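Local structure of aspartate carbamoyltransferase (Leishmania major, 7K46) at residues T151-L156 / K282-M286; I162-G168 / C235-T241; V53-F59 / S79-V85. The protein probably catalyses the transfer of a carbamoyl group from carbamoyl phosphate to L-aspartate, an early step of pyrimidine biosynthesis, as aspartate carbamoyltransferases do. All coordinates share one frame; numbering follows the deposited sequence.

Contact 1: T151-L156 / K282-M286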
ATOM      1  N   THR A 151     -25.370  12.266  -4.949  1.00 16.63           N
ATOM      2  CA  THR A 151     -25.502  13.136  -3.783  1.00 14.57           C
ATOM      3  C   THR A 151     -26.763  13.980  -3.880  1.00 18.50           C
ATOM      4  O   THR A 151     -27.538  14.069  -2.922  1.00 19.44           O
ATOM      5  CB  THR A 151     -24.267  14.029  -3.648  1.00 14.40           C
ATOM      6  OG1 THR A 151     -23.095  13.209  -3.504  1.00 17.55           O
ATOM      7  CG2 THR A 151     -24.392  14.931  -2.399  1.00 17.52           C
ATOM      8  N   ILE A 152     -26.992  14.604  -5.036  1.00 17.29           N
ATOM      9  CA  ILE A 152     -28.201  15.406  -5.204  1.00 19.17           C
ATOM     10  C   ILE A 152     -29.431  14.538  -4.992  1.00 20.22           C
ATOM     11  O   ILE A 152     -30.329  14.877  -4.212  1.00 21.08           O
ATOM     12  CB  ILE A 152     -28.216  16.076  -6.589  1.00 18.17           C
ATOM     13  CG1 ILE A 152     -27.042  17.042  -6.730  1.00 18.13           C
ATOM     14  CG2 ILE A 152     -29.535  16.815  -6.811  1.00 19.10           C
ATOM     15  CD1 ILE A 152     -26.839  17.544  -8.143  1.00 16.16           C
ATOM     16  N   HIS A 153     -29.474  13.387  -5.664  1.00 18.59           N
ATOM     17  CA  HIS A 153     -30.656  12.529  -5.580  1.00 21.02           C
ATOM     18  C   HIS A 153     -30.905  12.054  -4.153  1.00 21.53           C
ATOM     19  O   HIS A 153     -32.050  12.044  -3.677  1.00 22.68           O
ATOM     20  CB  HIS A 153     -30.503  11.324  -6.502  1.00 21.33           C
ATOM     21  CG  HIS A 153     -31.676  10.395  -6.457  1.00 22.26           C
ATOM     22  ND1 HIS A 153     -32.738  10.497  -7.331  1.00 27.68           N
ATOM     23  CD2 HIS A 153     -31.974   9.375  -5.619  1.00 24.51           C
ATOM     24  CE1 HIS A 153     -33.631   9.568  -7.042  1.00 29.90           C
ATOM     25  NE2 HIS A 153     -33.193   8.875  -6.006  1.00 28.67           N
ATOM     26  N   ALA A 154     -29.847  11.638  -3.462  1.00 19.72           N
ATOM     27  CA  ALA A 154     -30.006  11.114  -2.110  1.00 20.24           C
ATOM     28  C   ALA A 154     -30.374  12.215  -1.121  1.00 26.06           C
ATOM     29  O   ALA A 154     -31.168  11.988  -0.198  1.00 20.49           O
ATOM     30  CB  ALA A 154     -28.718  10.418  -1.674  1.00 18.64           C
ATOM     31  N   GLU A 155     -29.808  13.413  -1.297  1.00 20.20           N
ATOM     32  CA  GLU A 155     -30.044  14.505  -0.358  1.00 21.24           C
ATOM     33  C   GLU A 155     -31.412  15.152  -0.565  1.00 24.74           C
ATOM     34  O   GLU A 155     -32.097  15.479   0.411  1.00 25.62           O
ATOM     35  CB  GLU A 155     -28.938  15.558  -0.485  1.00 18.29           C
ATOM     36  CG  GLU A 155     -27.549  15.097  -0.009  1.00 21.78           C
ATOM     37  CD  GLU A 155     -27.434  15.035   1.511  1.00 25.58           C
ATOM     38  OE1 GLU A 155     -27.861  15.993   2.198  1.00 20.61           O
ATOM     39  OE2 GLU A 155     -26.920  14.024   2.027  1.00 25.29           O
ATOM     40  N   LEU A 156     -31.824  15.357  -1.819  1.00 19.98           N
ATOM     41  CA  LEU A 156     -33.066  16.076  -2.094  1.00 23.17           C
ATOM     42  C   LEU A 156     -34.227  15.180  -2.511  1.00 28.52           C
ATOM     43  O   LEU A 156     -35.378  15.631  -2.469  1.00 29.25           O
ATOM     44  CB  LEU A 156     -32.839  17.117  -3.194  1.00 23.20           C
ATOM     45  CG  LEU A 156     -31.765  18.165  -2.911  1.00 24.84           C
ATOM     46  CD1 LEU A 156     -31.593  19.100  -4.109  1.00 21.92           C
ATOM     47  CD2 LEU A 156     -32.079  18.951  -1.622  1.00 24.75           C
ATOM     48  N   LYS A 282     -34.779  23.427   2.253  1.00 28.28           N
ATOM     49  CA  LYS A 282     -34.464  22.171   1.569  1.00 26.25           C
ATOM     50  C   LYS A 282     -33.542  22.476   0.388  1.00 29.22           C
ATOM     51  O   LYS A 282     -33.993  22.681  -0.741  1.00 28.99           O
ATOM     52  CB  LYS A 282     -35.747  21.473   1.126  1.00 29.17           C
ATOM     53  CG  LYS A 282     -35.570  20.063   0.548  1.00 36.36           C
ATOM     54  CD  LYS A 282     -36.902  19.534   0.011  1.00 45.52           C
ATOM     55  CE  LYS A 282     -36.742  18.257  -0.821  1.00 45.54           C
ATOM     56  NZ  LYS A 282     -36.184  17.133  -0.039  1.00 44.10           N
ATOM     57  N   MET A 283     -32.237  22.509   0.657  1.00 25.74           N
ATOM     58  CA  MET A 283     -31.227  22.639  -0.389  1.00 23.36           C
ATOM     59  C   MET A 283     -29.929  22.044   0.142  1.00 23.33           C
ATOM     60  O   MET A 283     -29.818  21.717   1.325  1.00 21.65           O
ATOM     61  CB  MET A 283     -31.062  24.105  -0.835  1.00 21.17           C
ATOM     62  CG  MET A 283     -30.640  25.087   0.266  1.00 23.31           C
ATOM     63  SD  MET A 283     -28.855  25.042   0.638  1.00 22.35           S
ATOM     64  CE  MET A 283     -28.183  25.843  -0.817  1.00 20.60           C
ATOM     65  N   VAL A 284     -28.942  21.886  -0.745  1.00 20.14           N
ATOM     66  CA  VAL A 284     -27.620  21.452  -0.308  1.00 17.66           C
ATOM     67  C   VAL A 284     -26.536  22.311  -0.940  1.00 23.56           C
ATOM     68  O   VAL A 284     -26.682  22.834  -2.053  1.00 18.29           O
ATOM     69  CB  VAL A 284     -27.340  19.961  -0.610  1.00 22.39           C
ATOM     70  CG1 VAL A 284     -28.239  19.060   0.234  1.00 20.78           C
ATOM     71  CG2 VAL A 284     -27.487  19.667  -2.102  1.00 21.09           C
ATOM     72  N   VAL A 285     -25.437  22.443  -0.201  1.00 18.11           N
ATOM     73  CA  VAL A 285     -24.184  22.988  -0.694  1.00 18.68           C
ATOM     74  C   VAL A 285     -23.262  21.811  -0.976  1.00 19.24           C
ATOM     75  O   VAL A 285     -23.097  20.926  -0.128  1.00 18.69           O
ATOM     76  CB  VAL A 285     -23.554  23.949   0.329  1.00 20.96           C
ATOM     77  CG1 VAL A 285     -22.167  24.378  -0.118  1.00 18.79           C
ATOM     78  CG2 VAL A 285     -24.468  25.169   0.559  1.00 18.12           C
ATOM     79  N   MET A 286     -22.667  21.795  -2.160  1.00 16.76           N
ATOM     80  CA  MET A 286     -21.767  20.731  -2.561  1.00 15.29           C
ATOM     81  C   MET A 286     -20.463  21.337  -3.068  1.00 16.38           C
ATOM     82  O   MET A 286     -20.390  22.518  -3.414  1.00 18.93           O
ATOM     83  CB  MET A 286     -22.411  19.844  -3.644  1.00 14.98           C
ATOM     84  CG  MET A 286     -23.666  19.102  -3.157  1.00 17.52           C
ATOM     85  SD  MET A 286     -24.577  18.299  -4.504  1.00 19.26           S
ATOM     86  CE  MET A 286     -23.319  17.221  -5.218  1.00 16.62           C
TER
HETATM   87  O   HOH W   1     -34.249  17.266   1.383  1.00 37.30           O
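Apolar side chains of Val-284 and Met-286 meet the last turns of helix 142-156. Met-286 is extended until its last torsion (chi3 57°), where the chain bends and carries the methyl onto Thr-151: CE lies 3.7 Å from Thr-151 CB, the two side chains reaching toward each other tip to tip. Its sulfur meets Ile-152 instead, SD standing 3.6 Å from Ile-152 CG1 with the chains crossing at about a right angle. One turn on, Val-284 CG1 packs 3.6 Å from Glu-155 CB and also touches OE1 of the bent glutamate, whose carboxylate turns to a salt bridge with Arg-309 and a hydrogen bond with Tyr-313. Leu-156 sends CD2 to the backbone of Met-283, 4.0 Å from its CA.

The polar contact is at the C-terminal end of the helix. Lys-282 runs extended and bends at its end, and NZ donates to Leu-156 O over 3.0 Å, approaching from above the carbonyl plane. Its positive charge there would probably suit the C-terminal end of the helix.

The helix runs nearly antiparallel to strand 284-286, at 157°. It lies over one face of the five-stranded parallel sheet, on outermost strand 284-286 and on strand 237-240 beside it, so a helix of the carbamoyl phosphate-binding part is laid on the Rossmann-like aspartate-binding part, the two-domain plan of transcarbamoylases.

Contact 2: I162-G168 / C235-T241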
ATOM      1  N   ILE A 162     -34.538  20.474 -10.481  1.00 25.23           N
ATOM      2  CA  ILE A 162     -33.744  21.328  -9.599  1.00 23.43           C
ATOM      3  C   ILE A 162     -33.287  22.586 -10.324  1.00 25.34           C
ATOM      4  O   ILE A 162     -33.134  22.623 -11.552  1.00 21.49           O
ATOM      5  CB  ILE A 162     -32.524  20.586  -9.015  1.00 23.94           C
ATOM      6  CG1 ILE A 162     -31.512  20.236 -10.113  1.00 24.96           C
ATOM      7  CG2 ILE A 162     -32.947  19.370  -8.190  1.00 22.29           C
ATOM      8  CD1 ILE A 162     -30.176  19.693  -9.560  1.00 21.69           C
ATOM      9  N   ALA A 163     -33.034  23.621  -9.530  1.00 18.24           N
ATOM     10  CA  ALA A 163     -32.189  24.742  -9.916  1.00 21.59           C
ATOM     11  C   ALA A 163     -30.842  24.581  -9.227  1.00 23.35           C
ATOM     12  O   ALA A 163     -30.784  24.404  -8.005  1.00 21.76           O
ATOM     13  CB  ALA A 163     -32.820  26.081  -9.527  1.00 22.69           C
ATOM     14  N   ILE A 164     -29.767  24.657 -10.001  1.00 18.18           N
ATOM     15  CA  ILE A 164     -28.419  24.421  -9.495  1.00 20.16           C
ATOM     16  C   ILE A 164     -27.524  25.560  -9.954  1.00 20.53           C
ATOM     17  O   ILE A 164     -27.623  26.012 -11.098  1.00 20.27           O
ATOM     18  CB  ILE A 164     -27.865  23.056  -9.961  1.00 17.86           C
ATOM     19  CG1 ILE A 164     -26.409  22.865  -9.508  1.00 18.59           C
ATOM     20  CG2 ILE A 164     -27.986  22.903 -11.474  1.00 19.97           C
ATOM     21  CD1 ILE A 164     -25.891  21.445  -9.713  1.00 19.96           C
ATOM     22  N   ALA A 165     -26.663  26.037  -9.057  1.00 18.52           N
ATOM     23  CA  ALA A 165     -25.650  27.027  -9.397  1.00 17.63           C
ATOM     24  C   ALA A 165     -24.299  26.336  -9.469  1.00 18.97           C
ATOM     25  O   ALA A 165     -23.913  25.626  -8.535  1.00 19.50           O
ATOM     26  CB  ALA A 165     -25.606  28.162  -8.370  1.00 19.54           C
ATOM     27  N   LEU A 166     -23.607  26.501 -10.596  1.00 19.47           N
ATOM     28  CA  LEU A 166     -22.229  26.048 -10.752  1.00 16.83           C
ATOM     29  C   LEU A 166     -21.356  27.280 -10.561  1.00 20.68           C
ATOM     30  O   LEU A 166     -21.525  28.277 -11.270  1.00 18.93           O
ATOM     31  CB  LEU A 166     -22.000  25.398 -12.123  1.00 18.63           C
ATOM     32  CG  LEU A 166     -22.993  24.295 -12.500  1.00 17.88           C
ATOM     33  CD1 LEU A 166     -22.814  23.847 -13.945  1.00 18.63           C
ATOM     34  CD2 LEU A 166     -22.912  23.079 -11.548  1.00 18.14           C
ATOM     35  N   ILE A 167     -20.468  27.235  -9.571  1.00 16.94           N
ATOM     36  CA  ILE A 167     -19.812  28.432  -9.055  1.00 18.45           C
ATOM     37  C   ILE A 167     -18.309  28.221  -9.100  1.00 22.37           C
ATOM     38  O   ILE A 167     -17.804  27.291  -8.462  1.00 19.36           O
ATOM     39  CB  ILE A 167     -20.247  28.734  -7.614  1.00 22.14           C
ATOM     40  CG1 ILE A 167     -21.773  28.852  -7.520  1.00 21.14           C
ATOM     41  CG2 ILE A 167     -19.527  29.990  -7.074  1.00 23.25           C
ATOM     42  CD1 ILE A 167     -22.283  28.652  -6.108  1.00 17.65           C
ATOM     43  N   GLY A 168     -17.595  29.095  -9.806  1.00 21.03           N
ATOM     44  CA  GLY A 168     -16.138  29.052  -9.771  1.00 21.11           C
ATOM     45  C   GLY A 168     -15.540  29.555 -11.077  1.00 26.30           C
ATOM     46  O   GLY A 168     -16.137  30.377 -11.770  1.00 21.77           O
ATOM     47  N   CYS A 235     -32.124  28.512  -5.518  1.00 22.03           N
ATOM     48  CA  CYS A 235     -31.361  27.308  -5.831  1.00 24.94           C
ATOM     49  C   CYS A 235     -31.665  26.156  -4.879  1.00 23.51           C
ATOM     50  O   CYS A 235     -31.797  26.337  -3.665  1.00 24.20           O
ATOM     51  CB  CYS A 235     -29.860  27.601  -5.808  1.00 21.63           C
ATOM     52  SG  CYS A 235     -29.297  28.500  -7.272  1.00 23.44           S
ATOM     53  N   ASP A 236     -31.757  24.961  -5.453  1.00 22.38           N
ATOM     54  CA  ASP A 236     -31.790  23.719  -4.695  1.00 20.02           C
ATOM     55  C   ASP A 236     -30.400  23.166  -4.430  1.00 22.27           C
ATOM     56  O   ASP A 236     -30.212  22.420  -3.460  1.00 21.04           O
ATOM     57  CB  ASP A 236     -32.627  22.695  -5.454  1.00 23.83           C
ATOM     58  CG  ASP A 236     -34.009  23.223  -5.765  1.00 28.47           C
ATOM     59  OD1 ASP A 236     -34.750  23.529  -4.803  1.00 27.88           O
ATOM     60  OD2 ASP A 236     -34.332  23.375  -6.965  1.00 22.35           O
ATOM     61  N   VAL A 237     -29.428  23.522  -5.267  1.00 20.80           N
ATOM     62  CA  VAL A 237     -28.037  23.098  -5.116  1.00 21.16           C
ATOM     63  C   VAL A 237     -27.139  24.297  -5.396  1.00 19.16           C
ATOM     64  O   VAL A 237     -27.272  24.945  -6.441  1.00 17.99           O
ATOM     65  CB  VAL A 237     -27.681  21.937  -6.070  1.00 17.58           C
ATOM     66  CG1 VAL A 237     -26.193  21.544  -5.922  1.00 18.34           C
ATOM     67  CG2 VAL A 237     -28.587  20.736  -5.814  1.00 21.33           C
ATOM     68  N   LEU A 238     -26.237  24.596  -4.461  1.00 16.61           N
ATOM     69  CA  LEU A 238     -25.096  25.476  -4.708  1.00 16.54           C
ATOM     70  C   LEU A 238     -23.867  24.585  -4.823  1.00 19.08           C
ATOM     71  O   LEU A 238     -23.430  24.002  -3.828  1.00 20.16           O
ATOM     72  CB  LEU A 238     -24.913  26.485  -3.579  1.00 20.26           C
ATOM     73  CG  LEU A 238     -26.069  27.446  -3.320  1.00 20.84           C
ATOM     74  CD1 LEU A 238     -25.730  28.377  -2.149  1.00 17.50           C
ATOM     75  CD2 LEU A 238     -26.364  28.241  -4.604  1.00 18.34           C
ATOM     76  N   TYR A 239     -23.313  24.479  -6.028  1.00 17.91           N
ATOM     77  CA  TYR A 239     -22.175  23.596  -6.302  1.00 17.22           C
ATOM     78  C   TYR A 239     -20.951  24.487  -6.485  1.00 19.40           C
ATOM     79  O   TYR A 239     -20.791  25.134  -7.524  1.00 18.54           O
ATOM     80  CB  TYR A 239     -22.449  22.712  -7.521  1.00 16.63           C
ATOM     81  CG  TYR A 239     -21.412  21.624  -7.797  1.00 18.04           C
ATOM     82  CD1 TYR A 239     -20.229  21.915  -8.467  1.00 17.06           C
ATOM     83  CD2 TYR A 239     -21.638  20.309  -7.413  1.00 16.36           C
ATOM     84  CE1 TYR A 239     -19.284  20.930  -8.732  1.00 18.29           C
ATOM     85  CE2 TYR A 239     -20.690  19.310  -7.665  1.00 17.48           C
ATOM     86  CZ  TYR A 239     -19.525  19.626  -8.327  1.00 18.16           C
ATOM     87  OH  TYR A 239     -18.604  18.648  -8.588  1.00 19.44           O
ATOM     88  N   ALA A 240     -20.095  24.525  -5.470  1.00 20.28           N
ATOM     89  CA  ALA A 240     -18.925  25.389  -5.454  1.00 16.93           C
ATOM     90  C   ALA A 240     -17.676  24.635  -5.899  1.00 23.23           C
ATOM     91  O   ALA A 240     -17.554  23.420  -5.714  1.00 19.31           O
ATOM     92  CB  ALA A 240     -18.705  25.966  -4.053  1.00 21.53           C
ATOM     93  N   THR A 241     -16.734  25.374  -6.483  1.00 22.17           N
ATOM     94  CA  THR A 241     -15.454  24.811  -6.886  1.00 19.57           C
ATOM     95  C   THR A 241     -14.349  25.797  -6.529  1.00 22.52           C
ATOM     96  O   THR A 241     -14.593  26.982  -6.282  1.00 23.17           O
ATOM     97  CB  THR A 241     -15.392  24.493  -8.396  1.00 25.22           C
ATOM     98  OG1 THR A 241     -15.584  25.699  -9.146  1.00 23.22           O
ATOM     99  CG2 THR A 241     -16.457  23.468  -8.792  1.00 24.09           C
TER
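With CG1 anti to the backbone N in both Ile-164 (chi1 176°) and Val-237 (chi1 178°), the two side chains lie side by side and point the same way, Ile-164 CG1 resting 3.8 Å from Val-237 CB. Asp-236 turns its CG beside its own backbone N, and OD2 then takes the N-H of Ala-163 at 2.9 Å on its anti lone pair, in an almost straight bond (171°). The other oxygen of this carboxylate is held by a salt bridge to Lys-280. Ala-163 O is gripped twice, by Asp-236 N at 2.8 Å and by Val-237 N at 3.2 Å, the latter in the carbonyl plane.

From there the strands run parallel, as neighbours at the middle of the Rossmann-like sheet of the aspartate-binding domain. Val-237 O receives Ala-165 N, Ala-165 O receives Tyr-239 N, and Tyr-239 O receives Ile-167 N.

On the face of Ile-164 and Val-237, Leu-166 CD2 comes 4.1 Å from Tyr-239 CB and lies oblique to the ring, whose hydroxyl bonds Asp-148 of helix 142-156. On the other face Ala-165 CB touches both Leu-238 CD2 (3.8 Å) and Cys-235 SG. At the C-terminal end Thr-241 OG1 donates to Ile-167 O over 2.8 Å, and Thr-241 N adds a weak bond to the same oxygen. Gly-168 passes close to that hydroxyl with backbone angles that call for glycine.

Contact 3: V53-F59 / S79-V85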
ATOM      1  N   VAL A  53      -8.547  -8.536  -8.305  1.00 18.90           N
ATOM      2  CA  VAL A  53      -7.449  -7.613  -8.026  1.00 17.96           C
ATOM      3  C   VAL A  53      -7.662  -6.313  -8.791  1.00 17.22           C
ATOM      4  O   VAL A  53      -7.866  -6.330 -10.009  1.00 15.52           O
ATOM      5  CB  VAL A  53      -6.095  -8.238  -8.406  1.00 18.26           C
ATOM      6  CG1 VAL A  53      -4.977  -7.171  -8.392  1.00 17.79           C
ATOM      7  CG2 VAL A  53      -5.774  -9.394  -7.465  1.00 18.25           C
ATOM      8  N   MET A  54      -7.586  -5.193  -8.076  1.00 16.16           N
ATOM      9  CA  MET A  54      -7.542  -3.863  -8.666  1.00 13.54           C
ATOM     10  C   MET A  54      -6.111  -3.348  -8.583  1.00 13.73           C
ATOM     11  O   MET A  54      -5.477  -3.457  -7.523  1.00 15.50           O
ATOM     12  CB  MET A  54      -8.477  -2.905  -7.910  1.00 12.89           C
ATOM     13  CG  MET A  54      -8.190  -1.402  -8.166  1.00 13.20           C
ATOM     14  SD  MET A  54      -9.128  -0.308  -7.058  1.00 18.13           S
ATOM     15  CE  MET A  54     -10.769  -0.462  -7.764  1.00 15.50           C
ATOM     16  N   THR A  55      -5.609  -2.771  -9.677  1.00 14.26           N
ATOM     17  CA  THR A  55      -4.373  -1.987  -9.605  1.00 12.90           C
ATOM     18  C   THR A  55      -4.662  -0.542  -9.980  1.00 17.51           C
ATOM     19  O   THR A  55      -5.036  -0.266 -11.138  1.00 16.44           O
ATOM     20  CB  THR A  55      -3.262  -2.530 -10.512  1.00 17.34           C
ATOM     21  OG1 THR A  55      -2.948  -3.877 -10.151  1.00 18.12           O
ATOM     22  CG2 THR A  55      -2.002  -1.679 -10.340  1.00 19.03           C
ATOM     23  N   PRO A  56      -4.464   0.411  -9.074  1.00 14.77           N
ATOM     24  CA  PRO A  56      -4.482   1.824  -9.468  1.00 16.08           C
ATOM     25  C   PRO A  56      -3.133   2.247 -10.020  1.00 16.44           C
ATOM     26  O   PRO A  56      -2.075   1.838  -9.527  1.00 19.15           O
ATOM     27  CB  PRO A  56      -4.790   2.560  -8.151  1.00 15.15           C
ATOM     28  CG  PRO A  56      -5.038   1.452  -7.109  1.00 19.70           C
ATOM     29  CD  PRO A  56      -4.305   0.255  -7.622  1.00 19.18           C
ATOM     30  N   LEU A  57      -3.181   3.076 -11.061  1.00 17.30           N
ATOM     31  CA  LEU A  57      -1.984   3.621 -11.696  1.00 17.54           C
ATOM     32  C   LEU A  57      -2.196   5.129 -11.750  1.00 23.43           C
ATOM     33  O   LEU A  57      -2.897   5.629 -12.635  1.00 18.24           O
ATOM     34  CB  LEU A  57      -1.762   3.015 -13.085  1.00 18.44           C
ATOM     35  CG  LEU A  57      -0.401   3.284 -13.733  1.00 23.91           C
ATOM     36  CD1 LEU A  57       0.717   2.552 -12.973  1.00 22.34           C
ATOM     37  CD2 LEU A  57      -0.421   2.889 -15.207  1.00 21.07           C
ATOM     38  N   PHE A  58      -1.619   5.848 -10.787  1.00 20.04           N
ATOM     39  CA  PHE A  58      -1.901   7.267 -10.593  1.00 22.07           C
ATOM     40  C   PHE A  58      -0.640   8.062 -10.906  1.00 24.22           C
ATOM     41  O   PHE A  58       0.351   7.997 -10.168  1.00 20.76           O
ATOM     42  CB  PHE A  58      -2.405   7.539  -9.174  1.00 21.69           C
ATOM     43  CG  PHE A  58      -3.894   7.369  -9.010  1.00 18.27           C
ATOM     44  CD1 PHE A  58      -4.529   6.201  -9.418  1.00 17.65           C
ATOM     45  CD2 PHE A  58      -4.659   8.373  -8.424  1.00 20.55           C
ATOM     46  CE1 PHE A  58      -5.907   6.043  -9.264  1.00 18.41           C
ATOM     47  CE2 PHE A  58      -6.037   8.226  -8.270  1.00 20.13           C
ATOM     48  CZ  PHE A  58      -6.662   7.060  -8.682  1.00 17.03           C
ATOM     49  N   PHE A  59      -0.667   8.784 -12.024  1.00 23.59           N
ATOM     50  CA  PHE A  59       0.455   9.617 -12.430  1.00 26.46           C
ATOM     51  C   PHE A  59       0.408  11.002 -11.805  1.00 28.50           C
ATOM     52  O   PHE A  59       1.398  11.739 -11.875  1.00 29.40           O
ATOM     53  CB  PHE A  59       0.499   9.739 -13.957  1.00 26.85           C
ATOM     54  CG  PHE A  59       0.922   8.472 -14.650  1.00 27.28           C
ATOM     55  CD1 PHE A  59       0.007   7.458 -14.886  1.00 23.19           C
ATOM     56  CD2 PHE A  59       2.235   8.296 -15.062  1.00 31.38           C
ATOM     57  CE1 PHE A  59       0.390   6.288 -15.516  1.00 24.26           C
ATOM     58  CE2 PHE A  59       2.622   7.124 -15.699  1.00 36.08           C
ATOM     59  CZ  PHE A  59       1.693   6.121 -15.924  1.00 29.58           C
ATOM     60  N   SER A  79      -9.260  -7.294  -3.683  1.00 17.15           N
ATOM     61  CA  SER A  79      -7.882  -6.989  -3.310  1.00 15.61           C
ATOM     62  C   SER A  79      -7.373  -5.802  -4.116  1.00 16.52           C
ATOM     63  O   SER A  79      -7.835  -5.555  -5.230  1.00 14.28           O
ATOM     64  CB  SER A  79      -6.966  -8.193  -3.574  1.00 16.47           C
ATOM     65  OG  SER A  79      -7.356  -9.307  -2.792  1.00 18.85           O
ATOM     66  N   VAL A  80      -6.398  -5.086  -3.561  1.00 16.10           N
ATOM     67  CA  VAL A  80      -5.774  -3.960  -4.253  1.00 17.44           C
ATOM     68  C   VAL A  80      -4.263  -4.125  -4.224  1.00 18.30           C
ATOM     69  O   VAL A  80      -3.672  -4.317  -3.155  1.00 17.42           O
ATOM     70  CB  VAL A  80      -6.158  -2.609  -3.620  1.00 18.68           C
ATOM     71  CG1 VAL A  80      -5.452  -1.467  -4.364  1.00 20.60           C
ATOM     72  CG2 VAL A  80      -7.671  -2.438  -3.639  1.00 14.39           C
ATOM     73  N   VAL A  81      -3.636  -4.011  -5.390  1.00 16.32           N
ATOM     74  CA  VAL A  81      -2.186  -4.061  -5.525  1.00 15.59           C
ATOM     75  C   VAL A  81      -1.715  -2.688  -5.986  1.00 20.12           C
ATOM     76  O   VAL A  81      -2.201  -2.177  -7.001  1.00 19.41           O
ATOM     77  CB  VAL A  81      -1.756  -5.147  -6.529  1.00 19.35           C
ATOM     78  CG1 VAL A  81      -0.242  -5.056  -6.808  1.00 19.33           C
ATOM     79  CG2 VAL A  81      -2.137  -6.543  -6.003  1.00 16.55           C
ATOM     80  N   ASN A  82      -0.773  -2.100  -5.252  1.00 25.72           N
ATOM     81  CA  ASN A  82      -0.198  -0.818  -5.645  1.00 27.46           C
ATOM     82  C   ASN A  82       0.810  -1.008  -6.772  1.00 26.75           C
ATOM     83  O   ASN A  82       1.443  -2.057  -6.896  1.00 30.28           O
ATOM     84  CB  ASN A  82       0.502  -0.148  -4.460  1.00 28.26           C
ATOM     85  CG  ASN A  82      -0.306  -0.227  -3.183  1.00 35.51           C
ATOM     86  OD1 ASN A  82      -1.481   0.141  -3.151  1.00 34.92           O
ATOM     87  ND2 ASN A  82       0.323  -0.717  -2.117  1.00 46.99           N
ATOM     88  N   PHE A  83       0.970   0.029  -7.594  1.00 24.37           N
ATOM     89  CA  PHE A  83       1.982   0.014  -8.651  1.00 21.78           C
ATOM     90  C   PHE A  83       2.559   1.423  -8.743  1.00 28.74           C
ATOM     91  O   PHE A  83       1.925   2.319  -9.305  1.00 28.21           O
ATOM     92  CB  PHE A  83       1.391  -0.431  -9.980  1.00 24.38           C
ATOM     93  CG  PHE A  83       2.418  -0.814 -11.002  1.00 28.11           C
ATOM     94  CD1 PHE A  83       3.094   0.161 -11.732  1.00 25.61           C
ATOM     95  CD2 PHE A  83       2.705  -2.152 -11.246  1.00 21.55           C
ATOM     96  CE1 PHE A  83       4.034  -0.191 -12.681  1.00 23.87           C
ATOM     97  CE2 PHE A  83       3.644  -2.513 -12.199  1.00 21.24           C
ATOM     98  CZ  PHE A  83       4.314  -1.533 -12.916  1.00 25.07           C
ATOM     99  N   LYS A  84       3.755   1.606  -8.193  1.00 28.61           N
ATOM    100  CA  LYS A  84       4.407   2.911  -8.202  1.00 32.77           C
ATOM    101  C   LYS A  84       4.855   3.258  -9.614  1.00 37.31           C
ATOM    102  O   LYS A  84       5.587   2.489 -10.250  1.00 33.79           O
ATOM    103  CB  LYS A  84       5.603   2.912  -7.254  1.00 34.57           C
ATOM    104  N   VAL A  85       4.409   4.410 -10.109  1.00 32.20           N
ATOM    105  CA  VAL A  85       4.936   4.917 -11.367  1.00 39.79           C
ATOM    106  C   VAL A  85       6.414   5.230 -11.181  1.00 51.99           C
ATOM    107  O   VAL A  85       6.807   5.909 -10.223  1.00 48.56           O
ATOM    108  CB  VAL A  85       4.134   6.146 -11.820  1.00 44.17           C
ATOM    109  CG1 VAL A  85       4.787   6.779 -13.036  1.00 50.65           C
ATOM    110  CG2 VAL A  85       2.683   5.752 -12.114  1.00 34.05           C
TER
HETATM  111  O   HOH W   2      -0.862   2.148  -7.142  1.00 30.16           O
HETATM  112  O   HOH W   3       0.198   4.451  -8.956  1.00 25.88           O
HETATM  113  O   HOH W   4       2.761   6.114  -8.691  1.00 42.67           O
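Two direct backbone hydrogen bonds join the segments at their start: Met-54 N gives to Ser-79 O, and Val-81 N gives to Met-54 O, each at 2.9 Å. They pair strands 53-58 and 79-80 in parallel. Beyond Thr-55 the chains spread, and water takes over from direct bonding. Water 2 donates to Pro-56 O and accepts from Phe-83 N; water 3 accepts from Phe-58 N and donates to Phe-83 O. Water 4 accepts from Val-85 N and gives a weak, long bond to Phe-58 O.

Apolar contacts follow the whole length. Val-53 CG1 meets Val-81 CG2 at 3.8 Å, and on the other face, that of Met-54 and Val-80, Pro-56 CD touches Val-80 CG1 at 3.9 Å, the side chains crossing at about a right angle. With chi1 at -59°, Thr-55 has OG1 beside the backbone N and its methyl anti to it, which brings CG2 to 3.6 Å from Phe-83 CB, while OG1 bonds Ser-107 and Tyr-106. Leu-57 and Phe-83 run side by side, Leu-57 CD1 standing 3.6 Å from Phe-83 CD1 and oblique to the ring.

The aromatic contact is a CH-pi interaction. Val-85 CG2 stands over the centre of one face of Phe-59, 3.8 Å from the ring centroid and 8° off its normal, and CG1 reaches the CD2-CE2 side of the ring.

With helix 63-74 these strands make a beta-alpha-beta unit at the sheet edge, and Ser-63 and Ser-67 of a neighbouring subunit meet Phe-83 and Val-81. The two direct bonds, both made by Met-54, set Val-53 beside Ser-79 and Met-54 beside Val-80; Pro-56 has no N-H to give to Val-81 O, so the ladder stops there and waters bridge the wider gap.

Overall arrangement
Contact 3 comes first along the chain and closes before the other two open. It lies in the four-stranded parallel sheet of the carbamoyl phosphate-binding part, with its centre about 32 Å from that of contact 1 and about 34 Å from that of contact 2, across the chain's centre. Contacts 1 and 2 lie about 10 Å apart by their centres and share the five-stranded sheet: strand 237-240 sits between strands 163-167 and 284-286, and the chain makes contact 2 between the two halves of contact 1. Helix 142-156 leads directly into strand 163-167. Contact 2 lies within the aspartate-binding part, and contact 1 joins helix 142-156 to it, while contact 3 faces a neighbouring subunit of the trimer.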